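Local coordinates for adenosine monophosphate-protein transferase FICD homolog (Caenorhabditis elegans, PDB 5JJ6), which belongs to the Fic/DOC family and carries a Fic (Fido) domain, a largely helical fold, at residues Glu148-Leu161 with Lys170-Asp182. Numbering follows the deposited sequence.
Sequences EGNTLSLGQTRAIL and KSIREHNEVIGMD
E174 reaches from the first turn of helix 172-182 to the loop before helix 154-161. Its CG lies beside its backbone N (chi1 -58°) and the chain runs extended beyond, carrying the carboxylate to T151. There OE2 accepts from T151 N nearly along its C-O axis, and T151 OG1 approaches the same oxygen at 2.9 Å on the syn side. K170 NZ donates to T151 OG1 at 2.7 Å. The K170 chain, bent at chi2 and chi4, lays CE against L152 CD2 and Q156 OE1.

The CG of N150 stands opposite its backbone N (chi1 -164°), which brings the amide to helix 172-182. Its OD1 accepts from L152 N in an Asx turn, which fixes the amide. ND2 makes weak bonds to E174 O and to E177 OE1. E148 OE1 sits 3.2 Å from E177 OE1 without a hydrogen bond, both being acceptors. E177 OE2 forms a salt bridge with R173 NE.

Farther along the helices the contact is apolar. V178 splits its branches: CG2 meets L152 CD1 at 3.7 Å, while CG1 meets T157 CG2 and L161 CD2. I160 CD1 comes obliquely to H175 CD2, and L152 CD1 lies over one face of that ring. H175 ND1 bonds S171 O in the ring plane and NE2 takes I167 N, which holds the ring's rotation.

The axes of helices 154-161 and 172-182 approach to 10.1 Å and cross at -66°. This is helix-helix packing beside an Asx turn in the mainly helical Fic fold, next to the subunit interface, where N176 bonds N176 of the second subunit.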
loop_
_atom_site.group_PDB
_atom_site.type_symbol
_atom_site.label_atom_id
_atom_site.label_comp_id
_atom_site.label_asym_id
_atom_site.label_seq_id
_atom_site.Cartn_x
_atom_site.Cartn_y
_atom_site.Cartn_z
ATOM N N GLU B 148 -2.762 -1.750 18.389
ATOM C CA GLU B 148 -1.993 -2.734 17.646
ATOM C C GLU B 148 -0.487 -2.493 17.830
ATOM O O GLU B 148 0.338 -3.336 17.474
ATOM C CB GLU B 148 -2.422 -2.700 16.168
ATOM C CG GLU B 148 -1.409 -3.166 15.134
ATOM C CD GLU B 148 -0.546 -2.017 14.611
ATOM O OE1 GLU B 148 -1.117 -0.975 14.167
ATOM O OE2 GLU B 148 0.705 -2.152 14.665
ATOM N N GLY B 149 -0.135 -1.362 18.436
ATOM C CA GLY B 149 1.249 -1.074 18.773
ATOM C C GLY B 149 1.889 0.164 18.162
ATOM O O GLY B 149 3.017 0.533 18.526
ATOM N N ASN B 150 1.142 0.837 17.287
ATOM C CA ASN B 150 1.584 2.077 16.636
ATOM C C ASN B 150 1.947 3.142 17.662
ATOM O O ASN B 150 1.184 3.387 18.602
ATOM C CB ASN B 150 0.472 2.600 15.719
ATOM C CG ASN B 150 0.950 3.633 14.725
ATOM O OD1 ASN B 150 1.637 4.589 15.076
ATOM N ND2 ASN B 150 0.561 3.454 13.468
ATOM N N THR B 151 3.110 3.773 17.491
ATOM C CA THR B 151 3.577 4.755 18.477
ATOM C C THR B 151 3.245 6.210 18.134
ATOM O O THR B 151 3.635 7.104 18.868
ATOM C CB THR B 151 5.090 4.652 18.709
ATOM O OG1 THR B 151 5.777 5.182 17.578
ATOM C CG2 THR B 151 5.511 3.208 18.903
ATOM N N LEU B 152 2.518 6.465 17.052
ATOM C CA LEU B 152 2.080 7.832 16.793
ATOM C C LEU B 152 1.162 8.331 17.908
ATOM O O LEU B 152 0.393 7.572 18.499
ATOM C CB LEU B 152 1.384 7.936 15.431
ATOM C CG LEU B 152 2.416 7.938 14.278
ATOM C CD1 LEU B 152 1.805 7.822 12.878
ATOM C CD2 LEU B 152 3.325 9.164 14.375
ATOM N N SER B 153 1.240 9.615 18.196
ATOM C CA SER B 153 0.411 10.212 19.220
ATOM C C SER B 153 -0.936 10.590 18.661
ATOM O O SER B 153 -1.135 10.584 17.439
ATOM C CB SER B 153 1.072 11.478 19.765
ATOM O OG SER B 153 2.478 11.342 19.784
ATOM N N LEU B 154 -1.856 10.940 19.561
ATOM C CA LEU B 154 -3.143 11.480 19.153
ATOM C C LEU B 154 -2.898 12.778 18.378
ATOM O O LEU B 154 -3.513 13.012 17.347
ATOM C CB LEU B 154 -4.053 11.733 20.362
ATOM C CG LEU B 154 -5.389 12.414 20.040
ATOM C CD1 LEU B 154 -6.171 11.648 18.976
ATOM C CD2 LEU B 154 -6.231 12.622 21.276
ATOM N N GLY B 155 -1.991 13.617 18.878
ATOM C CA GLY B 155 -1.707 14.891 18.231
ATOM C C GLY B 155 -1.044 14.705 16.879
ATOM O O GLY B 155 -1.363 15.399 15.910
ATOM N N GLN B 156 -0.136 13.735 16.812
ATOM C CA GLN B 156 0.538 13.401 15.572
ATOM C C GLN B 156 -0.465 12.786 14.590
ATOM O O GLN B 156 -0.433 13.056 13.386
ATOM C CB GLN B 156 1.708 12.449 15.852
ATOM C CG GLN B 156 2.834 13.079 16.668
ATOM C CD GLN B 156 3.879 12.077 17.155
ATOM O OE1 GLN B 156 3.600 10.894 17.284
ATOM N NE2 GLN B 156 5.087 12.558 17.437
ATOM N N THR B 157 -1.377 11.974 15.113
ATOM C CA THR B 157 -2.376 11.340 14.269
ATOM C C THR B 157 -3.298 12.380 13.682
ATOM O O THR B 157 -3.617 12.357 12.486
ATOM C CB THR B 157 -3.169 10.281 15.039
ATOM O OG1 THR B 157 -2.269 9.244 15.434
ATOM C CG2 THR B 157 -4.235 9.673 14.165
ATOM N N ARG B 158 -3.728 13.296 14.536
ATOM C CA ARG B 158 -4.587 14.377 14.107
ATOM C C ARG B 158 -3.866 15.201 13.051
ATOM O O ARG B 158 -4.420 15.477 11.997
ATOM C CB ARG B 158 -4.989 15.253 15.283
ATOM C CG ARG B 158 -5.900 16.390 14.898
ATOM C CD ARG B 158 -5.945 17.413 16.004
ATOM N NE ARG B 158 -7.164 17.335 16.794
ATOM C CZ ARG B 158 -8.251 18.048 16.526
ATOM N NH1 ARG B 158 -8.253 18.863 15.480
ATOM N NH2 ARG B 158 -9.334 17.936 17.287
ATOM N N ALA B 159 -2.613 15.560 13.324
ATOM C CA ALA B 159 -1.828 16.363 12.386
ATOM C C ALA B 159 -1.730 15.702 11.013
ATOM O O ALA B 159 -1.860 16.365 9.993
ATOM C CB ALA B 159 -0.454 16.611 12.940
ATOM N N ILE B 160 -1.479 14.399 10.991
ATOM C CA ILE B 160 -1.420 13.653 9.741
ATOM C C ILE B 160 -2.762 13.643 9.006
ATOM O O ILE B 160 -2.818 13.831 7.802
ATOM C CB ILE B 160 -0.990 12.198 9.991
ATOM C CG1 ILE B 160 0.455 12.139 10.478
ATOM C CG2 ILE B 160 -1.149 11.343 8.736
ATOM C CD1 ILE B 160 0.876 10.734 10.868
ATOM N N LEU B 161 -3.845 13.358 9.713
ATOM C CA LEU B 161 -5.127 13.207 9.025
ATOM C C LEU B 161 -5.830 14.530 8.651
ATOM O O LEU B 161 -6.410 14.652 7.579
ATOM C CB LEU B 161 -6.068 12.344 9.883
ATOM C CG LEU B 161 -5.686 10.866 10.055
ATOM C CD1 LEU B 161 -6.719 10.095 10.877
ATOM C CD2 LEU B 161 -5.472 10.183 8.713
ATOM N N LYS B 170 10.054 9.659 12.258
ATOM C CA LYS B 170 9.128 8.645 12.730
ATOM C C LYS B 170 8.849 7.652 11.579
ATOM O O LYS B 170 9.038 7.971 10.402
ATOM C CB LYS B 170 7.864 9.301 13.269
ATOM C CG LYS B 170 7.341 8.629 14.504
ATOM C CD LYS B 170 6.989 9.591 15.617
ATOM C CE LYS B 170 6.204 8.827 16.693
ATOM N NZ LYS B 170 6.870 7.589 17.221
ATOM N N SER B 171 8.459 6.434 11.929
ATOM C CA SER B 171 8.200 5.387 10.945
ATOM C C SER B 171 7.188 5.731 9.849
ATOM O O SER B 171 6.057 6.151 10.127
ATOM C CB SER B 171 7.711 4.158 11.710
ATOM O OG SER B 171 7.001 3.255 10.890
ATOM N N ILE B 172 7.591 5.491 8.603
ATOM C CA ILE B 172 6.714 5.653 7.440
ATOM C C ILE B 172 5.525 4.694 7.492
ATOM O O ILE B 172 4.388 5.033 7.098
ATOM C CB ILE B 172 7.505 5.426 6.135
ATOM C CG1 ILE B 172 8.697 6.383 6.082
ATOM C CG2 ILE B 172 6.624 5.599 4.926
ATOM C CD1 ILE B 172 9.744 6.018 5.041
ATOM N N ARG B 173 5.784 3.500 7.976
ATOM C CA ARG B 173 4.783 2.482 8.095
ATOM C C ARG B 173 3.691 2.915 9.016
ATOM O O ARG B 173 2.568 2.662 8.757
ATOM C CB ARG B 173 5.431 1.215 8.601
ATOM C CG ARG B 173 4.579 -0.028 8.577
ATOM C CD ARG B 173 5.174 -1.066 9.487
ATOM N NE ARG B 173 4.887 -0.790 10.885
ATOM C CZ ARG B 173 5.768 -0.395 11.784
ATOM N NH1 ARG B 173 7.027 -0.218 11.467
ATOM N NH2 ARG B 173 5.378 -0.180 13.010
ATOM N N GLU B 174 4.016 3.568 10.105
ATOM C CA GLU B 174 2.999 4.048 11.042
ATOM C C GLU B 174 2.101 5.126 10.402
ATOM O O GLU B 174 0.866 5.124 10.600
ATOM C CB GLU B 174 3.643 4.592 12.317
ATOM C CG GLU B 174 4.514 3.600 13.058
ATOM C CD GLU B 174 5.045 4.160 14.372
ATOM O OE1 GLU B 174 5.915 5.081 14.317
ATOM O OE2 GLU B 174 4.616 3.664 15.449
ATOM N N HIS B 175 2.715 6.066 9.679
ATOM C CA HIS B 175 1.944 7.012 8.879
ATOM C C HIS B 175 0.947 6.280 7.984
ATOM O O HIS B 175 -0.269 6.535 8.033
ATOM C CB HIS B 175 2.860 7.884 8.015
ATOM C CG HIS B 175 3.665 8.870 8.793
ATOM N ND1 HIS B 175 4.760 8.508 9.555
ATOM C CD2 HIS B 175 3.538 10.209 8.936
ATOM C CE1 HIS B 175 5.267 9.581 10.131
ATOM N NE2 HIS B 175 4.543 10.629 9.772
ATOM N N ASN B 176 1.461 5.345 7.194
ATOM C CA ASN B 176 0.611 4.616 6.264
ATOM C C ASN B 176 -0.529 3.846 6.939
ATOM O O ASN B 176 -1.612 3.703 6.351
ATOM C CB ASN B 176 1.447 3.655 5.436
ATOM C CG ASN B 176 2.078 4.325 4.249
ATOM O OD1 ASN B 176 1.667 5.425 3.854
ATOM N ND2 ASN B 176 3.077 3.670 3.663
ATOM N N GLU B 177 -0.286 3.351 8.156
ATOM C CA GLU B 177 -1.321 2.697 8.952
ATOM C C GLU B 177 -2.405 3.676 9.365
ATOM O O GLU B 177 -3.596 3.381 9.246
ATOM C CB GLU B 177 -0.704 2.041 10.182
ATOM C CG GLU B 177 -0.058 0.695 9.885
ATOM C CD GLU B 177 0.764 0.143 11.054
ATOM O OE1 GLU B 177 0.728 0.726 12.171
ATOM O OE2 GLU B 177 1.440 -0.896 10.851
ATOM N N VAL B 178 -1.994 4.851 9.829
ATOM C CA VAL B 178 -2.955 5.880 10.196
ATOM C C VAL B 178 -3.841 6.230 8.999
ATOM O O VAL B 178 -5.084 6.174 9.078
ATOM C CB VAL B 178 -2.228 7.136 10.729
ATOM C CG1 VAL B 178 -3.156 8.322 10.818
ATOM C CG2 VAL B 178 -1.635 6.841 12.093
ATOM N N ILE B 179 -3.193 6.557 7.883
ATOM C CA ILE B 179 -3.903 6.930 6.661
ATOM C C ILE B 179 -4.859 5.839 6.172
ATOM O O ILE B 179 -6.035 6.109 5.884
ATOM C CB ILE B 179 -2.903 7.320 5.551
ATOM C CG1 ILE B 179 -2.232 8.653 5.922
ATOM C CG2 ILE B 179 -3.614 7.502 4.233
ATOM C CD1 ILE B 179 -0.779 8.776 5.501
ATOM N N GLY B 180 -4.349 4.615 6.087
ATOM C CA GLY B 180 -5.161 3.463 5.726
ATOM C C GLY B 180 -6.384 3.268 6.607
ATOM O O GLY B 180 -7.483 3.059 6.095
ATOM N N MET B 181 -6.208 3.330 7.927
ATOM C CA MET B 181 -7.344 3.161 8.823
ATOM C C MET B 181 -8.394 4.227 8.580
ATOM O O MET B 181 -9.583 3.925 8.492
ATOM C CB MET B 181 -6.926 3.208 10.289
ATOM C CG MET B 181 -7.038 1.876 11.033
ATOM S SD MET B 181 -8.634 0.992 10.982
ATOM C CE MET B 181 -9.772 2.334 11.270
ATOM N N ASP B 182 -7.948 5.474 8.455
ATOM C CA ASP B 182 -8.858 6.579 8.179
ATOM C C ASP B 182 -9.664 6.284 6.908
ATOM O O ASP B 182 -10.877 6.500 6.863
ATOM C CB ASP B 182 -8.064 7.883 8.054
ATOM C CG ASP B 182 -8.937 9.090 7.747
ATOM O OD1 ASP B 182 -9.730 9.487 8.631
ATOM O OD2 ASP B 182 -8.823 9.644 6.630
#